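Local coordinates for protein citrate lyase, subunit 1 (Methanosaeta concilii, PDB 6HXI) that probably takes part in the ATP-driven cleavage of citrate, with coenzyme A, to acetyl-CoA and oxaloacetate, at residues S245-F250 with T318-D323; E253-S256 with A260-K263. All coordinates share one frame; numbering follows the deposited sequence.

Contact 1: S245-F250 with T318-D323; sequences SKEELF and TCTILD
Thr320 reaches across from its helix and fits between Glu247 and Phe250, giving each a different branch. The apolar part is its methyl group: CG2 lies 3.6 Å from Glu247 CB and 3.9 Å from Glu247 O, so it rests on the base of the glutamate and on the helix backbone. Between 245-250 and 318-323 the closest CA pair is here, Glu247 CA and Thr320 CA, 6.4 Å apart. The hydroxyl branch turns to the aromatic ring. Thr320 OG1 sits in the plane of Phe250, at the ring edge, 3.3 Å from Phe250 CE2. With chi1 at -49°, CG2 is anti to the backbone N and OG1 lies beside that N, which lets the hydroxyl also bond the carbonyl of His316, one turn earlier in its own helix.

The polar atoms form no hydrogen bond between 245-250 and 318-323. The carboxylates of Glu247 and Asp323 lie near each other, 4.6 Å from Glu247 OE2 to Asp323 OD2, and both form salt bridges to Arg327, whose charge probably offsets their repulsion. Ser245 is the N-cap of its helix: its OG weakly accepts from Glu248 N at 3.4 Å and weakly donates to Glu247 OE1 at 3.2 Å. A bend at chi2 (80°) swings the glutamate's carboxylate back toward this helix start.

The two helices run in roughly opposite directions, and helix 311-325 packs in turn on helix 348-361. This is helix-helix packing through one threonine, in the α/β citrate-binding domain, which resembles part of succinyl-CoA synthetase.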
loop_
_atom_site.group_PDB
_atom_site.type_symbol
_atom_site.label_atom_id
_atom_site.label_comp_id
_atom_site.label_asym_id
_atom_site.label_seq_id
_atom_site.Cartn_x
_atom_site.Cartn_y
_atom_site.Cartn_z
ATOM N N SER C 245 7.491 60.975 -8.559
ATOM C CA SER C 245 7.671 60.159 -9.755
ATOM C C SER C 245 7.068 58.763 -9.564
ATOM O O SER C 245 7.475 58.031 -8.659
ATOM C CB SER C 245 9.152 60.070 -10.118
ATOM O OG SER C 245 9.368 59.212 -11.224
ATOM N N LYS C 246 6.104 58.407 -10.436
ATOM C CA LYS C 246 5.379 57.132 -10.511
ATOM C C LYS C 246 6.358 55.953 -10.663
ATOM O O LYS C 246 6.146 54.886 -10.073
ATOM C CB LYS C 246 4.339 57.213 -11.664
ATOM C CG LYS C 246 4.243 56.062 -12.671
ATOM C CD LYS C 246 3.230 56.368 -13.773
ATOM C CE LYS C 246 3.420 55.452 -14.951
ATOM N NZ LYS C 246 2.221 55.428 -15.828
ATOM N N GLU C 247 7.427 56.174 -11.449
ATOM C CA GLU C 247 8.497 55.222 -11.740
ATOM C C GLU C 247 9.371 55.000 -10.501
ATOM O O GLU C 247 9.668 53.848 -10.165
ATOM C CB GLU C 247 9.355 55.706 -12.921
ATOM C CG GLU C 247 8.598 55.812 -14.240
ATOM C CD GLU C 247 7.744 57.057 -14.431
ATOM O OE1 GLU C 247 8.196 58.166 -14.060
ATOM O OE2 GLU C 247 6.614 56.915 -14.951
ATOM N N GLU C 248 9.759 56.101 -9.819
ATOM C CA GLU C 248 10.573 56.058 -8.604
ATOM C C GLU C 248 9.853 55.341 -7.467
ATOM O O GLU C 248 10.478 54.573 -6.736
ATOM C CB GLU C 248 10.956 57.465 -8.151
ATOM C CG GLU C 248 12.069 58.079 -8.970
ATOM C CD GLU C 248 12.589 59.390 -8.427
ATOM O OE1 GLU C 248 12.610 59.567 -7.189
ATOM O OE2 GLU C 248 13.032 60.224 -9.246
ATOM N N LEU C 249 8.541 55.601 -7.321
ATOM C CA LEU C 249 7.705 54.990 -6.290
ATOM C C LEU C 249 7.453 53.509 -6.575
ATOM O O LEU C 249 7.302 52.730 -5.631
ATOM C CB LEU C 249 6.400 55.794 -6.087
ATOM C CG LEU C 249 6.614 57.188 -5.445
ATOM C CD1 LEU C 249 5.607 58.207 -5.940
ATOM C CD2 LEU C 249 6.626 57.111 -3.905
ATOM N N PHE C 250 7.472 53.116 -7.870
ATOM C CA PHE C 250 7.333 51.727 -8.315
ATOM C C PHE C 250 8.579 50.927 -7.922
ATOM O O PHE C 250 8.454 49.779 -7.497
ATOM C CB PHE C 250 7.100 51.662 -9.841
ATOM C CG PHE C 250 7.205 50.283 -10.447
ATOM C CD1 PHE C 250 6.304 49.283 -10.105
ATOM C CD2 PHE C 250 8.218 49.976 -11.344
ATOM C CE1 PHE C 250 6.418 47.997 -10.648
ATOM C CE2 PHE C 250 8.317 48.696 -11.906
ATOM C CZ PHE C 250 7.417 47.713 -11.554
ATOM N N THR C 318 14.829 47.239 -15.023
ATOM C CA THR C 318 15.340 47.514 -16.369
ATOM C C THR C 318 14.224 48.060 -17.254
ATOM O O THR C 318 14.482 48.960 -18.052
ATOM C CB THR C 318 16.059 46.275 -16.978
ATOM O OG1 THR C 318 17.007 45.749 -16.050
ATOM C CG2 THR C 318 16.788 46.592 -18.291
ATOM N N CYS C 319 12.987 47.536 -17.095
ATOM C CA CYS C 319 11.794 47.979 -17.833
ATOM C C CYS C 319 11.493 49.437 -17.505
ATOM O O CYS C 319 11.127 50.196 -18.401
ATOM C CB CYS C 319 10.592 47.091 -17.513
ATOM S SG CYS C 319 10.537 45.543 -18.451
ATOM N N THR C 320 11.661 49.822 -16.218
ATOM C CA THR C 320 11.444 51.185 -15.723
ATOM C C THR C 320 12.441 52.168 -16.347
ATOM O O THR C 320 12.019 53.216 -16.835
ATOM C CB THR C 320 11.471 51.221 -14.188
ATOM O OG1 THR C 320 10.621 50.202 -13.688
ATOM C CG2 THR C 320 11.023 52.561 -13.624
ATOM N N ILE C 321 13.755 51.826 -16.316
ATOM C CA ILE C 321 14.832 52.648 -16.887
ATOM C C ILE C 321 14.617 52.805 -18.391
ATOM O O ILE C 321 14.643 53.937 -18.883
ATOM C CB ILE C 321 16.257 52.121 -16.520
ATOM C CG1 ILE C 321 16.559 52.377 -15.017
ATOM C CG2 ILE C 321 17.353 52.737 -17.439
ATOM C CD1 ILE C 321 17.824 51.785 -14.496
ATOM N N LEU C 322 14.340 51.680 -19.098
ATOM C CA LEU C 322 14.091 51.678 -20.541
ATOM C C LEU C 322 12.902 52.533 -20.904
ATOM O O LEU C 322 13.008 53.330 -21.827
ATOM C CB LEU C 322 13.940 50.263 -21.111
ATOM C CG LEU C 322 15.207 49.420 -21.123
ATOM C CD1 LEU C 322 14.883 47.998 -21.337
ATOM C CD2 LEU C 322 16.199 49.907 -22.156
ATOM N N ASP C 323 11.802 52.424 -20.139
ATOM C CA ASP C 323 10.586 53.214 -20.349
ATOM C C ASP C 323 10.902 54.697 -20.391
ATOM O O ASP C 323 10.619 55.339 -21.395
ATOM C CB ASP C 323 9.521 52.926 -19.264
ATOM C CG ASP C 323 8.228 53.713 -19.420
ATOM O OD1 ASP C 323 7.854 54.025 -20.576
ATOM O OD2 ASP C 323 7.587 54.010 -18.393
#

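Contact 2: E253-S256 with A260-K263; sequences EIDS and ASLK. With NA (sodium ion), chain N.
The carboxylate of Asp255 grips the start of strand 261-266, and this is the tight part of the contact. Leu262 N donates to Asp255 OD1 at 3.0 Å in a nearly straight bond (167°), arriving on the anti side and 32° out of the carboxylate plane. CG lies anti to the backbone N (chi1 -175°), beside the carbonyl carbon, which brings the carboxylate near the sodium ion that the aspartate's own O binds at 2.4 Å. Ala260 O, at 2.6 Å from the ion, and Thr258 O are its other protein ligands, so the metal ties Asp255 to the turn that leads into the strand. Replacing Asp255 by an alanine removes the carboxylate, and would probably leave the Leu262 N-H without its acceptor and the ion without a nearby negative charge.

Packing is looser beside it: Ile254 CG2 meets Leu262 CD2 at 4.1 Å, the side chains crossing at about a right angle. Toward solvent, Ser256 points away from the strand, and its OG donates to Glu253 O at 2.7 Å.

Strand 301-306 pairs antiparallel with 261-266, Ser261 OG bonding Glu304, while helix 311-325 meets Ile254 through His316 and Leu262 through Tyr317.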
loop_
_atom_site.group_PDB
_atom_site.type_symbol
_atom_site.label_atom_id
_atom_site.label_comp_id
_atom_site.label_asym_id
_atom_site.label_seq_id
_atom_site.Cartn_x
_atom_site.Cartn_y
_atom_site.Cartn_z
ATOM N N GLU C 253 8.731 50.463 -4.229
ATOM C CA GLU C 253 7.760 49.412 -3.926
ATOM C C GLU C 253 8.401 48.002 -4.082
ATOM O O GLU C 253 8.151 47.128 -3.249
ATOM C CB GLU C 253 6.499 49.606 -4.792
ATOM C CG GLU C 253 5.323 48.707 -4.454
ATOM C CD GLU C 253 5.218 47.451 -5.303
ATOM O OE1 GLU C 253 5.183 47.578 -6.551
ATOM O OE2 GLU C 253 5.151 46.342 -4.722
ATOM N N ILE C 254 9.243 47.799 -5.113
ATOM C CA ILE C 254 9.967 46.537 -5.327
ATOM C C ILE C 254 11.000 46.367 -4.202
ATOM O O ILE C 254 11.059 45.310 -3.579
ATOM C CB ILE C 254 10.612 46.472 -6.743
ATOM C CG1 ILE C 254 9.541 46.544 -7.848
ATOM C CG2 ILE C 254 11.518 45.232 -6.919
ATOM C CD1 ILE C 254 10.030 47.211 -9.085
ATOM N N ASP C 255 11.758 47.428 -3.909
ATOM C CA ASP C 255 12.788 47.491 -2.866
ATOM C C ASP C 255 12.285 47.113 -1.451
ATOM O O ASP C 255 13.086 46.663 -0.630
ATOM C CB ASP C 255 13.409 48.914 -2.849
ATOM C CG ASP C 255 14.580 49.103 -1.904
ATOM O OD1 ASP C 255 15.637 48.488 -2.135
ATOM O OD2 ASP C 255 14.440 49.870 -0.936
ATOM N N SER C 256 10.982 47.320 -1.164
ATOM C CA SER C 256 10.364 47.066 0.151
ATOM C C SER C 256 10.036 45.597 0.421
ATOM O O SER C 256 9.933 45.196 1.585
ATOM C CB SER C 256 9.128 47.946 0.347
ATOM O OG SER C 256 8.097 47.628 -0.570
ATOM N N ALA C 260 17.393 42.597 -0.920
ATOM C CA ALA C 260 18.182 43.198 -2.010
ATOM C C ALA C 260 17.854 44.689 -2.107
ATOM O O ALA C 260 16.852 45.142 -1.554
ATOM C CB ALA C 260 17.844 42.524 -3.346
ATOM N N SER C 261 18.696 45.439 -2.829
ATOM C CA SER C 261 18.540 46.881 -3.012
ATOM C C SER C 261 18.233 47.220 -4.465
ATOM O O SER C 261 18.882 46.695 -5.363
ATOM C CB SER C 261 19.794 47.617 -2.548
ATOM O OG SER C 261 19.608 49.022 -2.605
ATOM N N LEU C 262 17.196 48.038 -4.684
ATOM C CA LEU C 262 16.754 48.539 -5.981
ATOM C C LEU C 262 16.404 50.002 -5.692
ATOM O O LEU C 262 15.413 50.280 -4.999
ATOM C CB LEU C 262 15.491 47.793 -6.507
ATOM C CG LEU C 262 15.541 46.274 -6.904
ATOM C CD1 LEU C 262 16.690 45.937 -7.844
ATOM C CD2 LEU C 262 15.440 45.353 -5.705
ATOM N N LYS C 263 17.266 50.930 -6.141
ATOM C CA LYS C 263 17.109 52.358 -5.895
ATOM C C LYS C 263 17.178 53.127 -7.203
ATOM O O LYS C 263 18.035 52.849 -8.027
ATOM C CB LYS C 263 18.172 52.866 -4.890
ATOM C CG LYS C 263 18.141 52.168 -3.510
ATOM C CD LYS C 263 19.118 52.743 -2.471
ATOM C CE LYS C 263 18.491 53.822 -1.598
ATOM N NZ LYS C 263 19.500 54.615 -0.832
HETATM NA NA NA N . 15.291 46.349 0.144
#

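Both contacts draw on helix 246-256, contact 1 on its first turns and contact 2 on its last, with centres about 12 Å apart. Both are largely buried, though Phe250 in contact 1 and Asp255 in contact 2 are only partly so. Contact 1 joins the helix to a helix far along the chain, 311-325, by van der Waals touch, with its two carboxylates probably offset by an arginine beyond the pair. Contact 2 joins it to the strand that follows almost at once, through a hydrogen bond and a shared sodium ion, at the end facing the coenzyme A pocket. Helix 311-325 borders contact 2 as well, through residues just ahead of 318-323.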